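PDB 3E38: two-domain protein containing predicted PHP-like metal-dependent phosphoesterase from Bacteroides vulgatus ATCC 8482, which binds three zinc ions in a PHP-type domain and is predicted to act as a metal-dependent phosphoesterase. Local coordinates for residues N6-P11 with R211-V216; T17-D22 with Q224-A229; I166-G171 with Q180-K185. One frame throughout, in Å; residues are numbered along the deposited sequence.

Contact 1 of 3, residues N6-P11 with R211-V216; sequences NEIQVP and RTMTFV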
loop_
_atom_site.group_PDB
_atom_site.type_symbol
_atom_site.label_atom_id
_atom_site.label_comp_id
_atom_site.label_asym_id
_atom_site.label_seq_id
_atom_site.Cartn_x
_atom_site.Cartn_y
_atom_site.Cartn_z
ATOM N N ASN B 6 -2.701 14.597 -7.153
ATOM C CA ASN B 6 -2.916 14.343 -5.776
ATOM C C ASN B 6 -2.550 15.625 -5.051
ATOM O O ASN B 6 -1.407 15.882 -4.804
ATOM C CB ASN B 6 -2.030 13.168 -5.299
ATOM C CG ASN B 6 -2.303 11.866 -6.080
ATOM O OD1 ASN B 6 -3.446 11.443 -6.208
ATOM N ND2 ASN B 6 -1.257 11.280 -6.654
ATOM N N GLU B 7 -3.543 16.409 -4.682
ATOM C CA GLU B 7 -3.277 17.668 -4.012
ATOM C C GLU B 7 -2.638 17.453 -2.663
ATOM O O GLU B 7 -2.930 16.504 -1.975
ATOM C CB GLU B 7 -4.570 18.459 -3.815
ATOM C CG GLU B 7 -5.234 18.907 -5.123
ATOM C CD GLU B 7 -4.451 19.949 -5.925
ATOM O OE1 GLU B 7 -3.506 20.617 -5.424
ATOM O OE2 GLU B 7 -4.831 20.110 -7.092
ATOM N N ILE B 8 -1.788 18.390 -2.295
ATOM C CA ILE B 8 -1.160 18.414 -0.977
ATOM C C ILE B 8 -2.019 19.340 -0.104
ATOM O O ILE B 8 -2.006 20.569 -0.264
ATOM C CB ILE B 8 0.286 18.927 -1.023
ATOM C CG1 ILE B 8 1.141 18.041 -1.963
ATOM C CG2 ILE B 8 0.872 18.996 0.398
ATOM C CD1 ILE B 8 2.514 18.607 -2.308
ATOM N N GLN B 9 -2.760 18.722 0.814
ATOM C CA GLN B 9 -3.686 19.430 1.701
ATOM C C GLN B 9 -3.055 20.018 2.938
ATOM O O GLN B 9 -2.901 19.367 3.957
ATOM C CB GLN B 9 -4.811 18.503 2.108
ATOM C CG GLN B 9 -5.651 18.060 0.902
ATOM C CD GLN B 9 -6.787 17.190 1.353
ATOM O OE1 GLN B 9 -7.630 17.616 2.135
ATOM N NE2 GLN B 9 -6.785 15.952 0.920
ATOM N N VAL B 10 -2.669 21.270 2.782
ATOM C CA VAL B 10 -2.083 22.065 3.866
ATOM C C VAL B 10 -2.775 23.430 3.825
ATOM O O VAL B 10 -3.365 23.789 2.806
ATOM C CB VAL B 10 -0.548 22.218 3.767
ATOM C CG1 VAL B 10 0.144 20.876 4.076
ATOM C CG2 VAL B 10 -0.149 22.768 2.414
ATOM N N PRO B 11 -2.718 24.168 4.918
ATOM C CA PRO B 11 -3.387 25.445 4.869
ATOM C C PRO B 11 -2.562 26.588 4.334
ATOM O O PRO B 11 -1.356 26.474 4.040
ATOM C CB PRO B 11 -3.720 25.730 6.346
ATOM C CG PRO B 11 -2.760 24.866 7.166
ATOM C CD PRO B 11 -2.039 23.939 6.213
ATOM N N ARG B 211 8.180 13.649 -1.596
ATOM C CA ARG B 211 9.423 14.245 -2.011
ATOM C C ARG B 211 9.716 15.409 -1.104
ATOM O O ARG B 211 8.812 16.134 -0.738
ATOM C CB ARG B 211 9.381 14.709 -3.472
ATOM C CG ARG B 211 8.759 16.086 -3.697
ATOM C CD ARG B 211 9.192 16.666 -5.032
ATOM N NE ARG B 211 8.435 16.059 -6.105
ATOM C CZ ARG B 211 8.720 16.152 -7.389
ATOM N NH1 ARG B 211 9.779 16.822 -7.794
ATOM N NH2 ARG B 211 7.928 15.547 -8.267
ATOM N N THR B 212 10.979 15.567 -0.724
ATOM C CA THR B 212 11.398 16.727 0.066
ATOM C C THR B 212 11.124 17.968 -0.760
ATOM O O THR B 212 11.379 18.027 -1.952
ATOM C CB THR B 212 12.869 16.595 0.448
ATOM O OG1 THR B 212 12.977 15.432 1.265
ATOM C CG2 THR B 212 13.394 17.811 1.201
HETATM N N MSE B 213 10.532 18.949 -0.137
HETATM C CA MSE B 213 10.144 20.119 -0.894
HETATM C C MSE B 213 10.086 21.367 -0.068
HETATM O O MSE B 213 10.425 21.363 1.085
HETATM C CB MSE B 213 8.751 19.877 -1.487
HETATM C CG MSE B 213 7.641 19.790 -0.428
HETATM SE SE MSE B 213 5.885 19.390 -1.213
HETATM C CE MSE B 213 6.276 17.552 -1.749
ATOM N N THR B 214 9.651 22.450 -0.698
ATOM C CA THR B 214 9.528 23.754 0.005
ATOM C C THR B 214 8.139 24.340 -0.084
ATOM O O THR B 214 7.528 24.424 -1.153
ATOM C CB THR B 214 10.520 24.834 -0.527
ATOM O OG1 THR B 214 11.847 24.337 -0.489
ATOM C CG2 THR B 214 10.446 26.110 0.268
ATOM N N PHE B 215 7.611 24.661 1.080
ATOM C CA PHE B 215 6.370 25.411 1.149
ATOM C C PHE B 215 6.735 26.893 1.006
ATOM O O PHE B 215 7.559 27.439 1.795
ATOM C CB PHE B 215 5.596 25.203 2.466
ATOM C CG PHE B 215 5.042 23.839 2.644
ATOM C CD1 PHE B 215 4.926 22.987 1.562
ATOM C CD2 PHE B 215 4.522 23.446 3.876
ATOM C CE1 PHE B 215 4.401 21.713 1.720
ATOM C CE2 PHE B 215 3.971 22.172 4.047
ATOM C CZ PHE B 215 3.917 21.310 2.972
ATOM N N VAL B 216 6.144 27.522 -0.014
ATOM C CA VAL B 216 6.344 28.949 -0.300
ATOM C C VAL B 216 5.042 29.730 -0.092
ATOM O O VAL B 216 4.015 29.458 -0.731
ATOM C CB VAL B 216 6.903 29.197 -1.739
ATOM C CG1 VAL B 216 7.263 30.680 -1.964
ATOM C CG2 VAL B 216 8.143 28.326 -2.023
#
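I8 and V10 drop from an irregular N-terminal segment onto M213 and F215, which project from strand 213-218 of the PHP barrel sheet. The pairing illustrates how alternation along an extended chain can be matched by alternation along a strand: two apolar side chains meet two, and no hydrogen bond joins the segments. I8 and M213, present as selenomethionine, approach tip to tip. The isoleucine is extended at its second torsion (chi2 168°), which carries CD1 outward to meet SE of M213 at 3.6 Å. M213 in turn bends at its last torsion (chi3 69°), bringing CE round to the same methyl, 3.9 Å from I8 CD1. V10 and F215 likewise arrive from opposite directions, with the valine methyl oblique to the ring. Y238 also meets the F215 ring, while V10 also touches F253 of helix 247-257 and L280, the latter within the Ig-like region. A lysine of the adjacent strand, K20, ties the loop down further by a hydrogen bond from NZ to the carbonyl of I8. At the far end of the F215 ring, CZ and CE2 each lie 4.0 Å from V10 CG1.

Contact 2 of 3, residues T17-D22 with Q224-A229; sequences TTLKCD and QGIREA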
loop_
_atom_site.group_PDB
_atom_site.type_symbol
_atom_site.label_atom_id
_atom_site.label_comp_id
_atom_site.label_asym_id
_atom_site.label_seq_id
_atom_site.Cartn_x
_atom_site.Cartn_y
_atom_site.Cartn_z
ATOM N N THR B 17 -0.890 32.532 -0.240
ATOM C CA THR B 17 -1.268 31.249 -0.778
ATOM C C THR B 17 -0.087 30.295 -0.702
ATOM O O THR B 17 1.013 30.599 -1.165
ATOM C CB THR B 17 -1.793 31.308 -2.223
ATOM O OG1 THR B 17 -2.160 29.983 -2.597
ATOM C CG2 THR B 17 -0.751 31.827 -3.217
ATOM N N THR B 18 -0.313 29.133 -0.091
ATOM C CA THR B 18 0.758 28.129 0.074
ATOM C C THR B 18 1.019 27.351 -1.212
ATOM O O THR B 18 0.182 26.575 -1.748
ATOM C CB THR B 18 0.522 27.153 1.308
ATOM O OG1 THR B 18 0.498 27.896 2.544
ATOM C CG2 THR B 18 1.628 26.076 1.387
ATOM N N LEU B 19 2.220 27.563 -1.704
ATOM C CA LEU B 19 2.677 26.873 -2.910
ATOM C C LEU B 19 3.733 25.823 -2.571
ATOM O O LEU B 19 4.621 25.996 -1.660
ATOM C CB LEU B 19 3.197 27.915 -3.898
ATOM C CG LEU B 19 2.252 29.064 -4.267
ATOM C CD1 LEU B 19 3.005 30.130 -5.103
ATOM C CD2 LEU B 19 0.948 28.526 -5.002
ATOM N N LYS B 20 3.629 24.712 -3.274
ATOM C CA LYS B 20 4.538 23.561 -3.040
ATOM C C LYS B 20 5.544 23.476 -4.170
ATOM O O LYS B 20 5.193 23.259 -5.340
ATOM C CB LYS B 20 3.761 22.258 -2.831
ATOM C CG LYS B 20 2.629 22.343 -1.770
ATOM C CD LYS B 20 1.288 22.581 -2.438
ATOM C CE LYS B 20 0.160 22.754 -1.434
ATOM N NZ LYS B 20 -1.199 22.817 -2.065
ATOM N N CYS B 21 6.804 23.719 -3.816
ATOM C CA CYS B 21 7.847 23.835 -4.830
ATOM C C CYS B 21 9.074 22.960 -4.617
ATOM O O CYS B 21 9.430 22.649 -3.472
ATOM C CB CYS B 21 8.291 25.302 -4.912
ATOM S SG CYS B 21 6.929 26.495 -4.982
ATOM N N ASP B 22 9.668 22.549 -5.750
ATOM C CA ASP B 22 10.917 21.742 -5.812
ATOM C C ASP B 22 11.906 22.481 -6.708
ATOM O O ASP B 22 11.785 22.508 -7.940
ATOM C CB ASP B 22 10.631 20.327 -6.300
ATOM C CG ASP B 22 11.791 19.377 -6.103
ATOM O OD1 ASP B 22 12.796 19.807 -5.501
ATOM O OD2 ASP B 22 11.671 18.193 -6.540
ATOM N N GLN B 224 6.607 35.648 -10.138
ATOM C CA GLN B 224 6.996 36.840 -9.357
ATOM C C GLN B 224 6.569 36.622 -7.910
ATOM O O GLN B 224 7.257 37.026 -6.940
ATOM C CB GLN B 224 6.394 38.145 -9.956
ATOM N N GLY B 225 5.426 35.963 -7.751
ATOM C CA GLY B 225 4.907 35.683 -6.413
ATOM C C GLY B 225 5.893 34.836 -5.630
ATOM O O GLY B 225 6.268 35.116 -4.456
ATOM N N ILE B 226 6.371 33.818 -6.309
ATOM C CA ILE B 226 7.332 32.907 -5.690
ATOM C C ILE B 226 8.621 33.627 -5.331
ATOM O O ILE B 226 9.173 33.481 -4.258
ATOM C CB ILE B 226 7.672 31.779 -6.611
ATOM C CG1 ILE B 226 6.434 30.868 -6.796
ATOM C CG2 ILE B 226 8.849 30.959 -6.070
ATOM C CD1 ILE B 226 6.712 29.736 -7.652
ATOM N N ARG B 227 9.091 34.403 -6.277
ATOM C CA ARG B 227 10.344 35.103 -6.138
ATOM C C ARG B 227 10.282 36.033 -4.951
ATOM O O ARG B 227 11.241 36.097 -4.171
ATOM C CB ARG B 227 10.715 35.875 -7.416
ATOM C CG ARG B 227 12.005 36.700 -7.270
ATOM C CD ARG B 227 13.118 35.828 -6.800
ATOM N NE ARG B 227 14.378 36.512 -6.538
ATOM C CZ ARG B 227 15.311 36.768 -7.459
ATOM N NH1 ARG B 227 15.147 36.464 -8.754
ATOM N NH2 ARG B 227 16.416 37.344 -7.080
ATOM N N GLU B 228 9.140 36.719 -4.791
ATOM C CA GLU B 228 8.967 37.706 -3.679
ATOM C C GLU B 228 8.939 36.997 -2.308
ATOM O O GLU B 228 9.521 37.450 -1.298
ATOM C CB GLU B 228 7.731 38.605 -3.896
ATOM C CG GLU B 228 7.502 39.650 -2.786
ATOM C CD GLU B 228 6.757 39.111 -1.582
ATOM O OE1 GLU B 228 6.110 38.030 -1.694
ATOM O OE2 GLU B 228 6.782 39.800 -0.534
ATOM N N ALA B 229 8.327 35.829 -2.309
ATOM C CA ALA B 229 8.295 34.979 -1.106
ATOM C C ALA B 229 9.722 34.591 -0.716
ATOM O O ALA B 229 10.147 34.719 0.452
ATOM C CB ALA B 229 7.466 33.721 -1.345
#
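L19 is the first residue of strand 17-22 to meet helix 223-231, and its partner is I226. Here the general rule of alpha/beta layering, that alternate strand residues face the covering helix, is reduced to two steps of the strand. The two side chains cross obliquely, with L19 CD1 3.9 Å from I226 CG1, so that the leucine methyl rests against the middle of the isoleucine chain. L19 CG is anti to its own carbonyl carbon (chi1 -54°), and the further extended torsion brings CD1 out to the helix. K20 turns to the other face of the sheet. At C21 the strand faces the helix again: SG lies 4.2 Å from I226 CD1. With chi2 of I226 extended (-178°), CD1 is carried on past CG1, so that CG1 meets L19 and CD1 meets C21. Across the two segments the contact is apolar and buried. D22 belongs to the opposite face, where S193 OG is hydrogen-bonded to its carboxylate oxygen OD2. Strand 17-22 runs between the parallel strand 50-56 and the antiparallel strand 213-218, and helix 223-231 lies across this part of the sheet, I226 reaching on to A50, L87 and I89 while A229 packs on V216.

Contact 3 of 3, residues I166-G171 with Q180-K185; sequences IEVANG and QWCLDK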
loop_
_atom_site.group_PDB
_atom_site.type_symbol
_atom_site.label_atom_id
_atom_site.label_comp_id
_atom_site.label_asym_id
_atom_site.label_seq_id
_atom_site.Cartn_x
_atom_site.Cartn_y
_atom_site.Cartn_z
ATOM N N ILE B 166 19.848 28.580 1.769
ATOM C CA ILE B 166 20.594 27.335 1.941
ATOM C C ILE B 166 19.612 26.222 2.049
ATOM O O ILE B 166 18.560 26.399 2.643
ATOM C CB ILE B 166 21.395 27.307 3.235
ATOM C CG1 ILE B 166 22.188 28.584 3.386
ATOM C CG2 ILE B 166 22.334 26.082 3.300
ATOM C CD1 ILE B 166 22.996 28.602 4.688
ATOM N N GLU B 167 19.939 25.107 1.412
ATOM C CA GLU B 167 19.156 23.887 1.548
ATOM C C GLU B 167 19.351 23.349 2.952
ATOM O O GLU B 167 20.495 23.130 3.416
ATOM C CB GLU B 167 19.574 22.841 0.532
ATOM C CG GLU B 167 19.078 23.143 -0.857
ATOM C CD GLU B 167 19.392 22.013 -1.855
ATOM O OE1 GLU B 167 20.336 21.231 -1.566
ATOM O OE2 GLU B 167 18.733 21.945 -2.933
ATOM N N VAL B 168 18.233 23.229 3.662
ATOM C CA VAL B 168 18.220 22.703 5.065
ATOM C C VAL B 168 17.846 21.230 5.017
ATOM O O VAL B 168 17.974 20.468 5.990
ATOM C CB VAL B 168 17.276 23.473 6.033
ATOM C CG1 VAL B 168 17.884 24.872 6.366
ATOM C CG2 VAL B 168 15.799 23.518 5.499
ATOM N N ALA B 169 17.414 20.854 3.829
ATOM C CA ALA B 169 17.010 19.491 3.551
ATOM C C ALA B 169 17.037 19.193 2.053
ATOM O O ALA B 169 16.468 19.910 1.267
ATOM C CB ALA B 169 15.651 19.224 4.156
ATOM N N ASN B 170 17.757 18.124 1.710
ATOM C CA ASN B 170 17.954 17.630 0.326
ATOM C C ASN B 170 17.681 16.133 0.233
ATOM O O ASN B 170 18.396 15.306 0.786
ATOM C CB ASN B 170 19.390 17.941 -0.143
ATOM C CG ASN B 170 19.626 17.664 -1.627
ATOM O OD1 ASN B 170 19.476 16.545 -2.061
ATOM N ND2 ASN B 170 20.061 18.685 -2.392
ATOM N N GLY B 171 16.634 15.788 -0.475
ATOM C CA GLY B 171 16.257 14.384 -0.604
ATOM C C GLY B 171 16.078 13.826 0.790
ATOM O O GLY B 171 15.295 14.331 1.558
ATOM N N GLN B 180 20.603 26.921 11.551
ATOM C CA GLN B 180 21.194 27.944 12.410
ATOM C C GLN B 180 21.856 29.016 11.569
ATOM O O GLN B 180 21.937 30.186 11.951
ATOM C CB GLN B 180 22.195 27.314 13.389
ATOM C CG GLN B 180 22.663 28.247 14.470
ATOM C CD GLN B 180 21.500 28.799 15.270
ATOM O OE1 GLN B 180 20.623 28.056 15.710
ATOM N NE2 GLN B 180 21.488 30.114 15.462
ATOM N N TRP B 181 22.344 28.601 10.418
ATOM C CA TRP B 181 23.028 29.524 9.490
ATOM C C TRP B 181 22.030 30.498 8.930
ATOM O O TRP B 181 22.251 31.700 8.916
ATOM C CB TRP B 181 23.732 28.793 8.349
ATOM C CG TRP B 181 24.953 28.117 8.830
ATOM C CD1 TRP B 181 25.714 28.508 9.888
ATOM C CD2 TRP B 181 25.647 27.010 8.232
ATOM N NE1 TRP B 181 26.792 27.669 10.041
ATOM C CE2 TRP B 181 26.789 26.761 9.021
ATOM C CE3 TRP B 181 25.441 26.244 7.114
ATOM C CZ2 TRP B 181 27.675 25.745 8.738
ATOM C CZ3 TRP B 181 26.333 25.242 6.827
ATOM C CH2 TRP B 181 27.422 24.992 7.627
ATOM N N CYS B 182 20.917 29.958 8.487
ATOM C CA CYS B 182 19.855 30.789 7.930
ATOM C C CYS B 182 19.289 31.728 8.985
ATOM O O CYS B 182 18.973 32.895 8.693
ATOM C CB CYS B 182 18.737 29.952 7.347
ATOM S SG CYS B 182 19.233 28.961 5.934
ATOM N N LEU B 183 19.253 31.246 10.223
ATOM C CA LEU B 183 18.723 32.049 11.332
ATOM C C LEU B 183 19.696 33.196 11.615
ATOM O O LEU B 183 19.290 34.352 11.696
ATOM C CB LEU B 183 18.437 31.246 12.620
ATOM C CG LEU B 183 17.374 30.145 12.576
ATOM C CD1 LEU B 183 17.279 29.494 13.961
ATOM C CD2 LEU B 183 15.983 30.627 12.089
ATOM N N ASP B 184 20.981 32.890 11.662
ATOM C CA ASP B 184 21.994 33.918 11.991
ATOM C C ASP B 184 22.251 34.886 10.851
ATOM O O ASP B 184 22.486 36.066 11.067
ATOM C CB ASP B 184 23.327 33.281 12.361
ATOM C CG ASP B 184 23.235 32.417 13.609
ATOM O OD1 ASP B 184 22.331 32.663 14.439
ATOM O OD2 ASP B 184 24.069 31.492 13.748
ATOM N N LYS B 185 22.145 34.390 9.629
ATOM C CA LYS B 185 22.505 35.181 8.443
ATOM C C LYS B 185 21.296 35.712 7.670
ATOM O O LYS B 185 21.415 36.310 6.607
ATOM C CB LYS B 185 23.447 34.322 7.582
ATOM C CG LYS B 185 24.867 34.382 8.154
ATOM C CD LYS B 185 25.785 33.164 7.924
ATOM C CE LYS B 185 27.179 33.462 8.619
ATOM N NZ LYS B 185 28.015 32.276 9.071
#
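A beta-alpha-beta crossover brings I166 and V168 of strand 165-170 against W181 and C182 of helix 176-185, after which the chain returns as the parallel neighbouring strand 188-192. The unit is a worked example of a strand with two duties, I166 and V168 packing on a helix while E167 and N170 bond to metal ligands. I166 carries most of the apolar part. Its CB is 3.8 Å from C182 SG, and the sulfur lies beside the isoleucine chain, nearly as close to CG1 and CD1 as to CB. C182 SG is anti to its own carbonyl carbon (chi1 -65°), a setting that turns it to the strand. Further out, I166 CD1 meets W181 CB at 3.7 Å; the two side chains cross at about a right angle, and the methyl is oblique to the indole. The indole also meets W150 edge-to-face and, with the ring planes nearly parallel, W135. V168, at a corner in the strand, adds a looser touch from CG1 to C182 SG at 4.3 Å.

E167 points away from the helix. N170 ND2 donates to E167 OE1 over 2.7 Å, nearly straight at 171°. The acceptor lies in the plane of the N170 amide, whereas the donor approaches OE1 on its syn side, 31° out of the carboxylate plane. The other oxygen, OE2, is hydrogen-bonded to T192 OG1 and to H24 ND1, and OE1 also takes the backbone N-H of H137. N170 ND2 has a second partner in D194 OD2. E167 and N170 are thus second-shell residues, consistent with a part in orienting the zinc ligands H24 and D194. A helix-backed strand leading to a trinuclear metal centre fits the distorted beta/alpha barrel of PHP enzymes.

All three contacts reach one sheet. Contacts 1 and 2 are centred 11 Å apart; their segments alternate along the chain, and strands 17-22 and 213-218 are sheet neighbours: a salt bridge joins R211 NH1 to D22 OD2 at 2.7 Å, and V216 N probably bonds to L19 O at the same length. Contact 3, about 19 Å between centres from contact 1, is tied to it by a probable hydrogen bond of 2.6 Å between T212 OG1 and G171 O. Contacts 2 and 3 do not touch, their nearest atoms being about 7 Å apart. The zinc ligand H24 lies about 10 Å, side chain to side chain, from each of M213, C21 and I166.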